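Local coordinates for protein phytochromobilin synthase (Solanum lycopersicum, PDB 6KME) that binds biliverdin IX alpha and probably reduces it to phytochromobilin, the chromophore of plant phytochromes, with electrons from ferredoxin, at residues I125-L130 / P177-T182; Y231-S236 / N264-L269. The protein carries 1 engineered substitution. All blocks are in the same frame, centred on the assembly; numbering follows the deposited sequence.

Contact 1: I125-L130 / P177-T182. With BLA (biliverdine IX alpha), chain B.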
loop_
_atom_site.group_PDB
_atom_site.type_symbol
_atom_site.label_atom_id
_atom_site.label_comp_id
_atom_site.label_asym_id
_atom_site.label_seq_id
_atom_site.Cartn_x
_atom_site.Cartn_y
_atom_site.Cartn_z
ATOM N N ILE A 125 1.445 -9.923 -9.959
ATOM C CA ILE A 125 2.462 -9.489 -9.001
ATOM C C ILE A 125 1.718 -8.669 -7.954
ATOM O O ILE A 125 1.145 -7.615 -8.273
ATOM C CB ILE A 125 3.588 -8.675 -9.655
ATOM C CG1 ILE A 125 4.236 -9.462 -10.797
ATOM C CG2 ILE A 125 4.623 -8.260 -8.619
ATOM C CD1 ILE A 125 5.327 -8.705 -11.565
ATOM N N ILE A 126 1.698 -9.163 -6.715
ATOM C CA ILE A 126 0.670 -8.819 -5.734
ATOM C C ILE A 126 1.321 -8.447 -4.405
ATOM O O ILE A 126 2.132 -9.214 -3.870
ATOM C CB ILE A 126 -0.301 -9.997 -5.513
ATOM C CG1 ILE A 126 -0.898 -10.500 -6.836
ATOM C CG2 ILE A 126 -1.382 -9.635 -4.494
ATOM C CD1 ILE A 126 -1.845 -9.511 -7.508
ATOM N N VAL A 127 0.942 -7.293 -3.855
ATOM C CA VAL A 127 1.181 -6.978 -2.448
ATOM C C VAL A 127 -0.157 -6.623 -1.800
ATOM O O VAL A 127 -0.886 -5.745 -2.286
ATOM C CB VAL A 127 2.213 -5.843 -2.265
ATOM C CG1 VAL A 127 2.302 -5.438 -0.783
ATOM C CG2 VAL A 127 3.588 -6.254 -2.770
ATOM N N LEU A 128 -0.484 -7.323 -0.710
ATOM C CA LEU A 128 -1.687 -7.073 0.078
ATOM C C LEU A 128 -1.286 -7.078 1.548
ATOM O O LEU A 128 -0.733 -8.075 2.028
ATOM C CB LEU A 128 -2.751 -8.146 -0.202
ATOM C CG LEU A 128 -4.032 -8.120 0.653
ATOM C CD1 LEU A 128 -4.795 -6.806 0.429
ATOM C CD2 LEU A 128 -4.898 -9.327 0.320
ATOM N N ASP A 129 -1.554 -5.979 2.266
ATOM C CA ASP A 129 -1.040 -5.899 3.628
ATOM C C ASP A 129 -1.778 -4.847 4.441
ATOM O O ASP A 129 -2.435 -3.946 3.906
ATOM C CB ASP A 129 0.457 -5.580 3.633
ATOM C CG ASP A 129 1.121 -5.840 4.982
ATOM O OD1 ASP A 129 0.613 -6.671 5.781
ATOM O OD2 ASP A 129 2.169 -5.210 5.241
ATOM N N LEU A 130 -1.662 -4.996 5.758
ATOM C CA LEU A 130 -1.948 -3.927 6.719
ATOM C C LEU A 130 -0.577 -3.387 7.138
ATOM O O LEU A 130 0.036 -3.885 8.084
ATOM C CB LEU A 130 -2.766 -4.469 7.893
ATOM C CG LEU A 130 -4.287 -4.642 7.703
ATOM C CD1 LEU A 130 -4.658 -5.538 6.507
ATOM C CD2 LEU A 130 -5.001 -5.141 9.001
ATOM N N PRO A 177 3.777 -8.726 9.589
ATOM C CA PRO A 177 3.967 -10.188 9.563
ATOM C C PRO A 177 2.883 -10.948 8.817
ATOM O O PRO A 177 3.051 -12.151 8.605
ATOM C CB PRO A 177 3.969 -10.582 11.053
ATOM C CG PRO A 177 4.147 -9.298 11.813
ATOM C CD PRO A 177 3.536 -8.238 10.959
ATOM N N ILE A 178 1.781 -10.314 8.420
ATOM C CA ILE A 178 0.755 -11.005 7.653
ATOM C C ILE A 178 0.769 -10.594 6.185
ATOM O O ILE A 178 -0.187 -10.889 5.459
ATOM C CB ILE A 178 -0.646 -10.809 8.262
ATOM C CG1 ILE A 178 -1.093 -9.340 8.174
ATOM C CG2 ILE A 178 -0.681 -11.337 9.694
ATOM C CD1 ILE A 178 -2.586 -9.131 8.515
ATOM N N VAL A 179 1.832 -9.924 5.726
ATOM C CA VAL A 179 1.869 -9.446 4.345
ATOM C C VAL A 179 1.695 -10.613 3.379
ATOM O O VAL A 179 2.224 -11.714 3.585
ATOM C CB VAL A 179 3.175 -8.688 4.046
ATOM C CG1 VAL A 179 4.416 -9.615 4.211
ATOM C CG2 VAL A 179 3.135 -8.106 2.644
ATOM N N ILE A 180 0.902 -10.382 2.347
ATOM C CA ILE A 180 0.833 -11.270 1.199
ATOM C C ILE A 180 1.658 -10.620 0.095
ATOM O O ILE A 180 1.248 -9.611 -0.490
ATOM C CB ILE A 180 -0.612 -11.516 0.752
ATOM C CG1 ILE A 180 -1.378 -12.264 1.842
ATOM C CG2 ILE A 180 -0.637 -12.282 -0.584
ATOM C CD1 ILE A 180 -2.869 -12.309 1.598
ATOM N N TRP A 181 2.836 -11.181 -0.160
ATOM C CA TRP A 181 3.692 -10.786 -1.276
ATOM C C TRP A 181 3.803 -12.039 -2.129
ATOM O O TRP A 181 4.288 -13.071 -1.650
ATOM C CB TRP A 181 5.053 -10.275 -0.785
ATOM C CG TRP A 181 6.214 -10.525 -1.741
ATOM C CD1 TRP A 181 7.356 -11.242 -1.489
ATOM C CD2 TRP A 181 6.322 -10.057 -3.094
ATOM N NE1 TRP A 181 8.175 -11.241 -2.607
ATOM C CE2 TRP A 181 7.563 -10.518 -3.601
ATOM C CE3 TRP A 181 5.498 -9.277 -3.922
ATOM C CZ2 TRP A 181 7.986 -10.241 -4.908
ATOM C CZ3 TRP A 181 5.921 -9.000 -5.216
ATOM C CH2 TRP A 181 7.156 -9.485 -5.698
ATOM N N THR A 182 3.272 -11.984 -3.353
ATOM C CA THR A 182 3.122 -13.204 -4.133
ATOM C C THR A 182 3.172 -12.879 -5.619
ATOM O O THR A 182 2.886 -11.756 -6.049
ATOM C CB THR A 182 1.816 -13.957 -3.763
ATOM O OG1 THR A 182 1.810 -15.268 -4.342
ATOM C CG2 THR A 182 0.545 -13.207 -4.212
HETATM C CHA BLA B . 6.701 -5.317 -8.808
HETATM N NA BLA B . 5.684 -4.272 -6.664
HETATM C C1A BLA B . 6.631 -5.085 -7.307
HETATM C C2A BLA B . 7.516 -5.628 -6.275
HETATM C C3A BLA B . 7.057 -5.097 -4.990
HETATM C C4A BLA B . 5.923 -4.259 -5.259
HETATM C CMA BLA B . 7.607 -5.355 -3.586
HETATM C CAA BLA B . 8.717 -6.558 -6.607
HETATM C CBA BLA B . 9.876 -5.718 -7.073
HETATM C CGA BLA B . 10.768 -5.278 -5.855
HETATM O O1A BLA B . 11.099 -6.220 -5.198
HETATM O O2A BLA B . 10.959 -4.098 -5.812
HETATM C CHB BLA B . 5.046 -3.483 -4.266
HETATM N NB BLA B . 6.622 -2.550 -2.670
HETATM C C1B BLA B . 5.319 -2.614 -3.215
HETATM C C2B BLA B . 4.450 -1.934 -2.073
HETATM C C3B BLA B . 5.282 -1.321 -1.145
HETATM C C4B BLA B . 6.716 -1.670 -1.549
HETATM C CMB BLA B . 2.947 -1.804 -2.245
HETATM O OB BLA B . 7.795 -1.305 -1.111
HETATM C CAB BLA B . 5.198 -0.506 0.123
HETATM C CBB BLA B . 6.047 0.133 0.961
HETATM N NC BLA B . 2.561 -2.037 -9.277
HETATM C C1C BLA B . 1.593 -1.281 -8.578
HETATM C C2C BLA B . 0.910 -0.407 -9.639
HETATM C C3C BLA B . 1.505 -0.702 -10.865
HETATM C C4C BLA B . 2.600 -1.776 -10.660
HETATM C CMC BLA B . -0.201 0.553 -9.194
HETATM O OC BLA B . 1.500 -1.458 -7.374
HETATM C CAC BLA B . 1.156 -0.085 -12.173
HETATM C CBC BLA B . 0.733 1.147 -12.535
HETATM C CHD BLA B . 3.505 -2.440 -11.445
HETATM N ND BLA B . 4.949 -3.771 -9.755
HETATM C C1D BLA B . 4.603 -3.380 -10.982
HETATM C C2D BLA B . 5.470 -4.008 -12.058
HETATM C C3D BLA B . 6.376 -4.826 -11.408
HETATM C C4D BLA B . 6.080 -4.707 -9.885
HETATM C CMD BLA B . 5.238 -3.680 -13.521
HETATM C CAD BLA B . 7.509 -5.728 -11.914
HETATM C CBD BLA B . 8.707 -4.964 -12.444
HETATM C CGD BLA B . 9.560 -4.198 -11.341
HETATM O O1D BLA B . 9.757 -3.038 -11.660
HETATM O O2D BLA B . 9.869 -4.892 -10.381
#
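Ile126 with Thr182 and Leu128 with Ile180 are hydrogen-bonded pairs of an antiparallel ladder. In the first, Ile126 N bonds to Thr182 O at 2.9 Å, and Thr182 N returns to Ile126 O. In the second, Ile180 N donates to Leu128 O at 2.8 Å in a nearly straight bond (169°). In the non-hydrogen-bonded pair between them, Val127 with Trp181, Val127 CA approaches Ile180 O at 3.3 Å. The Asp129 carboxylate lies across Val179, CG against CB at 3.6 Å, while its oxygens bond to Ser176 and Asn131. Ile126, Leu128 and Ile180 pack on helix 188-211 from one sheet face, where Leu128 CD2 rests beside Ile180 CD1, while Thr182 OG1 bonds to Pro162 O. On the other face, Val127 CG1 stands anti to the backbone N (chi1 173°), which leaves CG2 against the bilin bridge carbon CHB at 3.5 Å. Ile125 CG2, which also meets the bilin CHA, lies at the edge of the Trp181 ring, 3.7 Å from CZ3. The methyl CMA sits over one face of that indole, whose NE1 bonds to Gly165 O. The paired backbone thus presents an apolar wall of Ile125, Val127 and Trp181; the bilin's hydrogen bonds come from other residues.

Contact 2: Y231-S236 / N264-L269. With BLA (biliverdine IX alpha), chain B.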
loop_
_atom_site.group_PDB
_atom_site.type_symbol
_atom_site.label_atom_id
_atom_site.label_comp_id
_atom_site.label_asym_id
_atom_site.label_seq_id
_atom_site.Cartn_x
_atom_site.Cartn_y
_atom_site.Cartn_z
ATOM N N TYR A 231 6.541 7.160 5.299
ATOM C CA TYR A 231 5.987 6.106 4.452
ATOM C C TYR A 231 5.568 6.647 3.088
ATOM O O TYR A 231 5.880 6.051 2.053
ATOM C CB TYR A 231 4.805 5.455 5.174
ATOM C CG TYR A 231 3.951 4.504 4.357
ATOM C CD1 TYR A 231 4.141 3.125 4.442
ATOM C CD2 TYR A 231 2.916 4.976 3.541
ATOM C CE1 TYR A 231 3.352 2.241 3.723
ATOM C CE2 TYR A 231 2.126 4.104 2.810
ATOM C CZ TYR A 231 2.342 2.734 2.914
ATOM O OH TYR A 231 1.562 1.849 2.204
ATOM N N LEU A 232 4.838 7.770 3.067
ATOM C CA LEU A 232 4.436 8.371 1.796
ATOM C C LEU A 232 5.655 8.803 0.993
ATOM O O LEU A 232 5.660 8.728 -0.244
ATOM C CB LEU A 232 3.530 9.592 2.038
ATOM C CG LEU A 232 2.231 9.328 2.792
ATOM C CD1 LEU A 232 1.530 10.655 3.152
ATOM C CD2 LEU A 232 1.330 8.422 1.960
ATOM N N THR A 233 6.678 9.297 1.679
ATOM C CA THR A 233 7.867 9.769 0.984
ATOM C C THR A 233 8.595 8.610 0.317
ATOM O O THR A 233 9.010 8.714 -0.847
ATOM C CB THR A 233 8.785 10.495 1.961
ATOM O OG1 THR A 233 8.136 11.682 2.442
ATOM C CG2 THR A 233 10.087 10.872 1.273
ATOM N N TRP A 234 8.751 7.494 1.036
ATOM C CA TRP A 234 9.367 6.309 0.439
ATOM C C TRP A 234 8.611 5.869 -0.806
ATOM O O TRP A 234 9.198 5.727 -1.889
ATOM C CB TRP A 234 9.427 5.163 1.452
ATOM C CG TRP A 234 9.750 3.858 0.784
ATOM C CD1 TRP A 234 8.867 2.870 0.425
ATOM C CD2 TRP A 234 11.046 3.421 0.333
ATOM N NE1 TRP A 234 9.540 1.841 -0.204
ATOM C CE2 TRP A 234 10.875 2.152 -0.266
ATOM C CE3 TRP A 234 12.333 3.970 0.405
ATOM C CZ2 TRP A 234 11.947 1.426 -0.810
ATOM C CZ3 TRP A 234 13.404 3.241 -0.134
ATOM C CH2 TRP A 234 13.197 1.987 -0.732
ATOM N N ARG A 235 7.295 5.668 -0.676
ATOM C CA ARG A 235 6.515 5.128 -1.784
ATOM C C ARG A 235 6.437 6.106 -2.945
ATOM O O ARG A 235 6.507 5.692 -4.110
ATOM C CB ARG A 235 5.115 4.728 -1.296
ATOM C CG ARG A 235 5.129 3.526 -0.345
ATOM C CD ARG A 235 3.747 2.882 -0.192
ATOM N NE ARG A 235 3.316 2.270 -1.448
ATOM C CZ ARG A 235 2.086 1.827 -1.677
ATOM N NH1 ARG A 235 1.157 1.911 -0.723
ATOM N NH2 ARG A 235 1.786 1.300 -2.855
ATOM N N SER A 236 6.317 7.407 -2.674
ATOM C CA SER A 236 6.223 8.313 -3.811
ATOM C C SER A 236 7.529 8.366 -4.593
ATOM O O SER A 236 7.508 8.675 -5.788
ATOM C CB SER A 236 5.786 9.715 -3.367
ATOM O OG SER A 236 6.818 10.370 -2.677
ATOM N N ASN A 264 -0.749 11.426 -1.723
ATOM C CA ASN A 264 -1.191 12.703 -1.180
ATOM C C ASN A 264 -0.845 12.780 0.300
ATOM O O ASN A 264 -1.077 11.831 1.056
ATOM C CB ASN A 264 -2.702 12.853 -1.393
ATOM C CG ASN A 264 -3.258 14.111 -0.763
ATOM O OD1 ASN A 264 -3.579 14.126 0.419
ATOM N ND2 ASN A 264 -3.390 15.168 -1.555
ATOM N N GLY A 265 -0.251 13.898 0.697
ATOM C CA GLY A 265 0.287 14.077 2.026
ATOM C C GLY A 265 1.800 14.151 2.061
ATOM O O GLY A 265 2.363 14.654 3.047
ATOM N N VAL A 266 2.482 13.662 1.021
ATOM C CA VAL A 266 3.931 13.825 0.984
ATOM C C VAL A 266 4.296 15.310 0.991
ATOM O O VAL A 266 5.322 15.702 1.561
ATOM C CB VAL A 266 4.525 13.069 -0.230
ATOM C CG1 VAL A 266 4.000 13.650 -1.512
ATOM C CG2 VAL A 266 6.028 13.120 -0.195
ATOM N N ASN A 267 3.442 16.171 0.416
ATOM C CA ASN A 267 3.711 17.604 0.467
ATOM C C ASN A 267 3.267 18.231 1.787
ATOM O O ASN A 267 3.940 19.132 2.297
ATOM C CB ASN A 267 3.025 18.328 -0.693
ATOM C CG ASN A 267 3.679 18.043 -2.032
ATOM O OD1 ASN A 267 4.857 17.687 -2.103
ATOM N ND2 ASN A 267 2.912 18.200 -3.110
ATOM N N GLU A 268 2.156 17.775 2.365
ATOM C CA GLU A 268 1.527 18.517 3.457
ATOM C C GLU A 268 1.893 18.029 4.854
ATOM O O GLU A 268 1.861 18.828 5.794
ATOM C CB GLU A 268 -0.002 18.486 3.317
ATOM N N LEU A 269 2.229 16.755 5.036
ATOM C CA LEU A 269 2.381 16.209 6.379
ATOM C C LEU A 269 3.776 16.398 6.961
ATOM O O LEU A 269 3.995 16.035 8.122
ATOM C CB LEU A 269 2.025 14.717 6.384
ATOM C CG LEU A 269 0.564 14.361 6.094
ATOM C CD1 LEU A 269 0.348 12.865 6.241
ATOM C CD2 LEU A 269 -0.351 15.114 7.011
HETATM C CHA BLA B . 6.701 -5.317 -8.808
HETATM N NA BLA B . 5.684 -4.272 -6.664
HETATM C C1A BLA B . 6.631 -5.085 -7.307
HETATM C C2A BLA B . 7.516 -5.628 -6.275
HETATM C C3A BLA B . 7.057 -5.097 -4.990
HETATM C C4A BLA B . 5.923 -4.259 -5.259
HETATM C CMA BLA B . 7.607 -5.355 -3.586
HETATM C CAA BLA B . 8.717 -6.558 -6.607
HETATM C CBA BLA B . 9.876 -5.718 -7.073
HETATM C CGA BLA B . 10.768 -5.278 -5.855
HETATM O O1A BLA B . 11.099 -6.220 -5.198
HETATM O O2A BLA B . 10.959 -4.098 -5.812
HETATM C CHB BLA B . 5.046 -3.483 -4.266
HETATM N NB BLA B . 6.622 -2.550 -2.670
HETATM C C1B BLA B . 5.319 -2.614 -3.215
HETATM C C2B BLA B . 4.450 -1.934 -2.073
HETATM C C3B BLA B . 5.282 -1.321 -1.145
HETATM C C4B BLA B . 6.716 -1.670 -1.549
HETATM C CMB BLA B . 2.947 -1.804 -2.245
HETATM O OB BLA B . 7.795 -1.305 -1.111
HETATM C CAB BLA B . 5.198 -0.506 0.123
HETATM C CBB BLA B . 6.047 0.133 0.961
HETATM N NC BLA B . 2.561 -2.037 -9.277
HETATM C C1C BLA B . 1.593 -1.281 -8.578
HETATM C C2C BLA B . 0.910 -0.407 -9.639
HETATM C C3C BLA B . 1.505 -0.702 -10.865
HETATM C C4C BLA B . 2.600 -1.776 -10.660
HETATM C CMC BLA B . -0.201 0.553 -9.194
HETATM O OC BLA B . 1.500 -1.458 -7.374
HETATM C CAC BLA B . 1.156 -0.085 -12.173
HETATM C CBC BLA B . 0.733 1.147 -12.535
HETATM C CHD BLA B . 3.505 -2.440 -11.445
HETATM N ND BLA B . 4.949 -3.771 -9.755
HETATM C C1D BLA B . 4.603 -3.380 -10.982
HETATM C C2D BLA B . 5.470 -4.008 -12.058
HETATM C C3D BLA B . 6.376 -4.826 -11.408
HETATM C C4D BLA B . 6.080 -4.707 -9.885
HETATM C CMD BLA B . 5.238 -3.680 -13.521
HETATM C CAD BLA B . 7.509 -5.728 -11.914
HETATM C CBD BLA B . 8.707 -4.964 -12.444
HETATM C CGD BLA B . 9.560 -4.198 -11.341
HETATM O O1D BLA B . 9.757 -3.038 -11.660
HETATM O O2D BLA B . 9.869 -4.892 -10.381
#
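Leu232 reaches from its helix into the loop 264-269, and CD1 does most of the touching. CB faces Val266 CB at 4.3 Å. CG stands anti to the carbonyl carbon (chi1 -60°), and the extended second torsion carries CD1 into the bend of the loop. There CD1 meets Asn264 O at 3.5 Å, the carbonyl carbon C of Gly265 at 3.7 Å and Leu269 CD1 at 4.0 Å. Gly265 has no side chain to obstruct this approach. Val266 answers from the loop: its CG2 touches both Thr233 OG1, at 3.7 Å, and Ser236 OG, though the Thr233 hydroxyl bonds to His229 O. No hydrogen bond links the segments. Elsewhere on the same helix, Arg235 lays one guanidinium face against the bilin methyl CMB, NH2 3.4 Å away, while NH1 bonds to Tyr231 OH at 3.0 Å and NH2 pairs with Asp239. With an alanine here, Asp239 would probably lose its salt-bridge mate and the bilin methyl its flat cover. The loop follows helix 251-262 and is packed against helix 218-238, with Arg82 of strand 81-91 touching Leu232 and Leu269 and bonding to Asn264 O; Tyr231 and Arg235 meet strand 112-119.

In the fold
Biliverdin is what the two contacts share, for they have no strand or helix in common and lie on opposite sides of the chain's centre, their middles about 21 Å apart. Contact 1 is wholly buried, at the edge of the seven-stranded antiparallel sheet, and is built on backbone hydrogen bonds. Contact 2 is only partly buried, joins a helix to a loop, and relies on apolar side-chain packing with no hydrogen bond between its segments. The bilin meets an apolar sheet surface in 125-130 and 177-182, but an arginine and a tryptophan from 231-236; the loop 264-269 packs on the helix through Leu232, Thr233 and Ser236, not on the pigment. Together they illustrate a pocket lying between a central sheet and helices.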